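Local coordinates for acetylene hydratase (Pelobacter acetylenicus, PDB 2E7Z), which catalyses the non-redox hydration of acetylene to acetaldehyde, using a tungsten-bis(molybdopterin guanine dinucleotide) cofactor and a [4Fe-4S] cluster, at residues A[80-91]-A[493-502]. Residues are numbered along the deposited sequence; the frame is centred on the assembly and turned at random.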
loop_
_atom_site.group_PDB
_atom_site.type_symbol
_atom_site.label_atom_id
_atom_site.label_comp_id
_atom_site.label_asym_id
_atom_site.label_seq_id
_atom_site.Cartn_x
_atom_site.Cartn_y
_atom_site.Cartn_z
ATOM N N TRP A 80 -29.610 3.486 8.891
ATOM C CA TRP A 80 -29.000 3.106 7.597
ATOM C C TRP A 80 -29.934 3.423 6.418
ATOM O O TRP A 80 -29.517 3.956 5.397
ATOM C CB TRP A 80 -28.647 1.623 7.589
ATOM C CG TRP A 80 -27.292 1.329 8.137
ATOM C CD1 TRP A 80 -26.981 0.990 9.429
ATOM C CD2 TRP A 80 -26.045 1.403 7.422
ATOM N NE1 TRP A 80 -25.599 0.818 9.551
ATOM C CE2 TRP A 80 -25.014 1.066 8.331
ATOM C CE3 TRP A 80 -25.710 1.701 6.104
ATOM C CZ2 TRP A 80 -23.675 0.998 7.954
ATOM C CZ3 TRP A 80 -24.355 1.638 5.724
ATOM C CH2 TRP A 80 -23.366 1.292 6.641
ATOM N N ASP A 81 -31.222 3.104 6.587
ATOM C CA ASP A 81 -32.178 3.296 5.515
ATOM C C ASP A 81 -32.261 4.772 5.093
ATOM O O ASP A 81 -32.236 5.095 3.895
ATOM C CB ASP A 81 -33.562 2.779 5.973
ATOM C CG ASP A 81 -34.606 2.783 4.865
ATOM O OD1 ASP A 81 -34.333 2.188 3.803
ATOM O OD2 ASP A 81 -35.715 3.356 5.065
ATOM N N GLN A 82 -32.359 5.667 6.084
ATOM C CA GLN A 82 -32.451 7.085 5.785
ATOM C C GLN A 82 -31.130 7.631 5.233
ATOM O O GLN A 82 -31.121 8.422 4.282
ATOM C CB GLN A 82 -32.889 7.881 7.005
ATOM C CG GLN A 82 -33.160 9.345 6.685
ATOM C CD GLN A 82 -34.371 9.557 5.759
ATOM O OE1 GLN A 82 -35.281 8.719 5.676
ATOM N NE2 GLN A 82 -34.391 10.697 5.077
ATOM N N ALA A 83 -30.013 7.190 5.820
ATOM C CA ALA A 83 -28.704 7.614 5.319
ATOM C C ALA A 83 -28.539 7.228 3.860
ATOM O O ALA A 83 -28.156 8.047 3.058
ATOM C CB ALA A 83 -27.580 7.000 6.158
ATOM N N LEU A 84 -28.881 5.991 3.528
ATOM C CA LEU A 84 -28.734 5.513 2.163
ATOM C C LEU A 84 -29.689 6.250 1.214
ATOM O O LEU A 84 -29.320 6.566 0.083
ATOM C CB LEU A 84 -28.969 4.004 2.127
ATOM C CG LEU A 84 -27.912 3.145 2.826
ATOM C CD1 LEU A 84 -28.551 1.860 3.384
ATOM C CD2 LEU A 84 -26.795 2.838 1.878
ATOM N N ASP A 85 -30.919 6.511 1.670
ATOM C CA ASP A 85 -31.856 7.256 0.837
ATOM C C ASP A 85 -31.287 8.637 0.500
ATOM O O ASP A 85 -31.314 9.064 -0.658
ATOM C CB ASP A 85 -33.183 7.459 1.561
ATOM C CG ASP A 85 -34.067 6.212 1.557
ATOM O OD1 ASP A 85 -33.716 5.191 0.903
ATOM O OD2 ASP A 85 -35.129 6.280 2.217
ATOM N N GLU A 86 -30.750 9.314 1.515
ATOM C CA GLU A 86 -30.236 10.668 1.313
ATOM C C GLU A 86 -28.964 10.685 0.481
ATOM O O GLU A 86 -28.787 11.548 -0.367
ATOM C CB GLU A 86 -30.014 11.371 2.653
ATOM C CG GLU A 86 -31.348 11.629 3.364
ATOM C CD GLU A 86 -31.216 12.360 4.696
ATOM O OE1 GLU A 86 -30.109 12.835 5.028
ATOM O OE2 GLU A 86 -32.230 12.457 5.438
ATOM N N ILE A 87 -28.084 9.724 0.741
ATOM C CA ILE A 87 -26.851 9.607 -0.035
ATOM C C ILE A 87 -27.190 9.398 -1.514
ATOM O O ILE A 87 -26.648 10.084 -2.402
ATOM C CB ILE A 87 -25.956 8.505 0.546
ATOM C CG1 ILE A 87 -25.365 8.965 1.881
ATOM C CG2 ILE A 87 -24.828 8.157 -0.412
ATOM C CD1 ILE A 87 -24.799 7.814 2.730
ATOM N N ALA A 88 -28.132 8.481 -1.802
ATOM C CA ALA A 88 -28.514 8.198 -3.184
ATOM C C ALA A 88 -29.156 9.422 -3.850
ATOM O O ALA A 88 -28.840 9.768 -4.996
ATOM C CB ALA A 88 -29.460 6.998 -3.245
ATOM N N GLU A 89 -30.047 10.089 -3.111
ATOM C CA GLU A 89 -30.693 11.272 -3.656
ATOM C C GLU A 89 -29.664 12.350 -4.028
ATOM O O GLU A 89 -29.730 12.935 -5.109
ATOM C CB GLU A 89 -31.691 11.845 -2.650
ATOM C CG GLU A 89 -32.362 13.138 -3.119
ATOM C CD GLU A 89 -33.162 13.819 -2.014
ATOM O OE1 GLU A 89 -33.010 13.451 -0.816
ATOM O OE2 GLU A 89 -33.943 14.738 -2.349
ATOM N N LYS A 90 -28.719 12.607 -3.120
ATOM C CA LYS A 90 -27.708 13.626 -3.378
ATOM C C LYS A 90 -26.735 13.214 -4.485
ATOM O O LYS A 90 -26.372 14.026 -5.330
ATOM C CB LYS A 90 -26.946 13.975 -2.102
ATOM C CG LYS A 90 -25.948 15.107 -2.293
ATOM C CD LYS A 90 -25.804 16.010 -1.064
ATOM C CE LYS A 90 -25.539 17.449 -1.499
ATOM N NZ LYS A 90 -25.158 18.345 -0.390
ATOM N N LEU A 91 -26.324 11.947 -4.491
ATOM C CA LEU A 91 -25.451 11.461 -5.549
ATOM C C LEU A 91 -26.120 11.553 -6.932
ATOM O O LEU A 91 -25.479 11.913 -7.911
ATOM C CB LEU A 91 -25.058 10.019 -5.261
ATOM C CG LEU A 91 -24.073 9.376 -6.235
ATOM C CD1 LEU A 91 -22.774 10.152 -6.223
ATOM C CD2 LEU A 91 -23.871 7.929 -5.822
ATOM N N TYR A 493 -23.030 -4.653 2.214
ATOM C CA TYR A 493 -24.325 -4.092 2.576
ATOM C C TYR A 493 -24.443 -2.650 2.063
ATOM O O TYR A 493 -25.410 -2.307 1.390
ATOM C CB TYR A 493 -24.523 -4.153 4.081
ATOM C CG TYR A 493 -25.814 -3.561 4.527
ATOM C CD1 TYR A 493 -26.990 -4.319 4.526
ATOM C CD2 TYR A 493 -25.885 -2.228 4.938
ATOM C CE1 TYR A 493 -28.194 -3.757 4.944
ATOM C CE2 TYR A 493 -27.087 -1.661 5.314
ATOM C CZ TYR A 493 -28.228 -2.441 5.306
ATOM O OH TYR A 493 -29.426 -1.917 5.723
ATOM N N PHE A 494 -23.465 -1.807 2.391
ATOM C CA PHE A 494 -23.452 -0.428 1.922
ATOM C C PHE A 494 -23.524 -0.379 0.391
ATOM O O PHE A 494 -24.364 0.334 -0.162
ATOM C CB PHE A 494 -22.177 0.300 2.428
ATOM C CG PHE A 494 -21.926 1.626 1.752
ATOM C CD1 PHE A 494 -22.842 2.656 1.827
ATOM C CD2 PHE A 494 -20.790 1.825 0.961
ATOM C CE1 PHE A 494 -22.631 3.878 1.199
ATOM C CE2 PHE A 494 -20.572 3.064 0.323
ATOM C CZ PHE A 494 -21.501 4.089 0.458
ATOM N N ILE A 495 -22.647 -1.115 -0.285
ATOM C CA ILE A 495 -22.600 -1.020 -1.750
ATOM C C ILE A 495 -23.931 -1.474 -2.379
ATOM O O ILE A 495 -24.469 -0.808 -3.270
ATOM C CB ILE A 495 -21.424 -1.884 -2.320
ATOM C CG1 ILE A 495 -20.092 -1.238 -1.958
ATOM C CG2 ILE A 495 -21.526 -2.055 -3.856
ATOM C CD1 ILE A 495 -18.920 -2.245 -1.889
ATOM N N ARG A 496 -24.462 -2.608 -1.927
ATOM C CA ARG A 496 -25.686 -3.120 -2.522
ATOM C C ARG A 496 -26.860 -2.181 -2.279
ATOM O O ARG A 496 -27.676 -1.935 -3.171
ATOM C CB ARG A 496 -26.039 -4.503 -1.991
ATOM C CG ARG A 496 -27.197 -5.101 -2.785
ATOM C CD ARG A 496 -27.728 -6.404 -2.215
ATOM N NE ARG A 496 -28.491 -7.070 -3.287
ATOM C CZ ARG A 496 -29.786 -6.889 -3.554
ATOM N NH1 ARG A 496 -30.550 -6.126 -2.766
ATOM N NH2 ARG A 496 -30.333 -7.528 -4.590
ATOM N N GLU A 497 -26.978 -1.690 -1.053
ATOM C CA GLU A 497 -28.090 -0.795 -0.721
ATOM C C GLU A 497 -28.034 0.472 -1.576
ATOM O O GLU A 497 -29.058 0.976 -2.041
ATOM C CB GLU A 497 -28.071 -0.439 0.765
ATOM C CG GLU A 497 -28.435 -1.600 1.673
ATOM C CD GLU A 497 -29.896 -1.978 1.595
ATOM O OE1 GLU A 497 -30.749 -1.080 1.452
ATOM O OE2 GLU A 497 -30.188 -3.183 1.713
ATOM N N LEU A 498 -26.838 0.992 -1.805
ATOM C CA LEU A 498 -26.709 2.150 -2.678
ATOM C C LEU A 498 -27.006 1.781 -4.135
ATOM O O LEU A 498 -27.711 2.512 -4.820
ATOM C CB LEU A 498 -25.315 2.786 -2.520
ATOM C CG LEU A 498 -25.059 4.091 -3.262
ATOM C CD1 LEU A 498 -26.101 5.186 -2.969
ATOM C CD2 LEU A 498 -23.671 4.586 -2.883
ATOM N N ALA A 499 -26.472 0.651 -4.604
ATOM C CA ALA A 499 -26.694 0.199 -5.979
ATOM C C ALA A 499 -28.176 0.070 -6.268
ATOM O O ALA A 499 -28.644 0.504 -7.318
ATOM C CB ALA A 499 -26.008 -1.118 -6.188
ATOM N N VAL A 500 -28.931 -0.526 -5.352
ATOM C CA VAL A 500 -30.374 -0.661 -5.559
ATOM C C VAL A 500 -31.028 0.710 -5.751
ATOM O O VAL A 500 -31.803 0.914 -6.697
ATOM C CB VAL A 500 -31.027 -1.463 -4.412
ATOM C CG1 VAL A 500 -32.558 -1.394 -4.484
ATOM C CG2 VAL A 500 -30.532 -2.924 -4.418
ATOM N N ARG A 501 -30.668 1.668 -4.903
ATOM C CA ARG A 501 -31.246 3.013 -4.992
ATOM C C ARG A 501 -30.831 3.774 -6.236
ATOM O O ARG A 501 -31.533 4.679 -6.670
ATOM C CB ARG A 501 -30.921 3.822 -3.738
ATOM C CG ARG A 501 -31.601 3.290 -2.478
ATOM C CD ARG A 501 -30.943 3.874 -1.230
ATOM N NE ARG A 501 -31.681 3.620 0.003
ATOM C CZ ARG A 501 -31.675 2.465 0.666
ATOM N NH1 ARG A 501 -30.959 1.414 0.222
ATOM N NH2 ARG A 501 -32.377 2.366 1.781
ATOM N N MET A 502 -29.690 3.413 -6.796
ATOM C CA MET A 502 -29.198 4.027 -8.028
ATOM C C MET A 502 -29.738 3.337 -9.278
ATOM O O MET A 502 -29.343 3.689 -10.387
ATOM C CB MET A 502 -27.648 4.041 -8.047
ATOM C CG MET A 502 -27.017 4.843 -6.865
ATOM S SD MET A 502 -27.578 6.567 -6.725
ATOM C CE MET A 502 -26.740 7.319 -8.154
#
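Arg501 sets off with CG anti to its carbonyl carbon (chi1 -67°) and then runs extended to NE, carrying its guanidinium across to Asp81 and Asp85, while Asp81, with CG anti to the backbone N, turns its carboxylate along its own helix toward Asp85, setting OD1 2.8 Å from Arg501 NH2 in a salt bridge. Asp85 OD1 takes the NE hydrogen on its anti side, 2.7 Å from Arg501 NE, and a weak bond from Arg501 NH2. Arg501 NH1 turns back to its own helix, bonding to the Glu497 carbonyl O and, 2.8 Å away, to Glu497 OE1. Three carboxylates thus ring the guanidinium edge, and Leu84 CB lies over the centre of one face, 3.4 Å from Arg501 CZ. An alanine in place of Arg501 would probably leave Asp81, Asp85 and Glu497 without their shared positive partner and uncover Leu84. The two helices, 80-91 and 493-501, cross at -52° with knobs-into-holes packing: Leu84 fits among Phe494, Glu497, Leu498 and Arg501, and Arg501 among Asp81, Leu84, Asp85 and Ala88. Both helices pack on the mixed sheet of the molybdopterin oxidoreductase fold, where Ile87 and Phe494 rest on strand 452-455. At one end, Tyr493 directs its edge at the face of Trp80 in a T-shaped pair, planes at 89°, with Tyr493 CE2 3.7 Å from Trp80 CE3; Trp80 NE1 bonds to the carbonyl O of Glu487. Further along, Ala88 CB meets Arg501 CB at 3.5 Å and Leu498 CD1 at 3.8 Å, and the bent Met502 chain lays CE against Leu91 CD2.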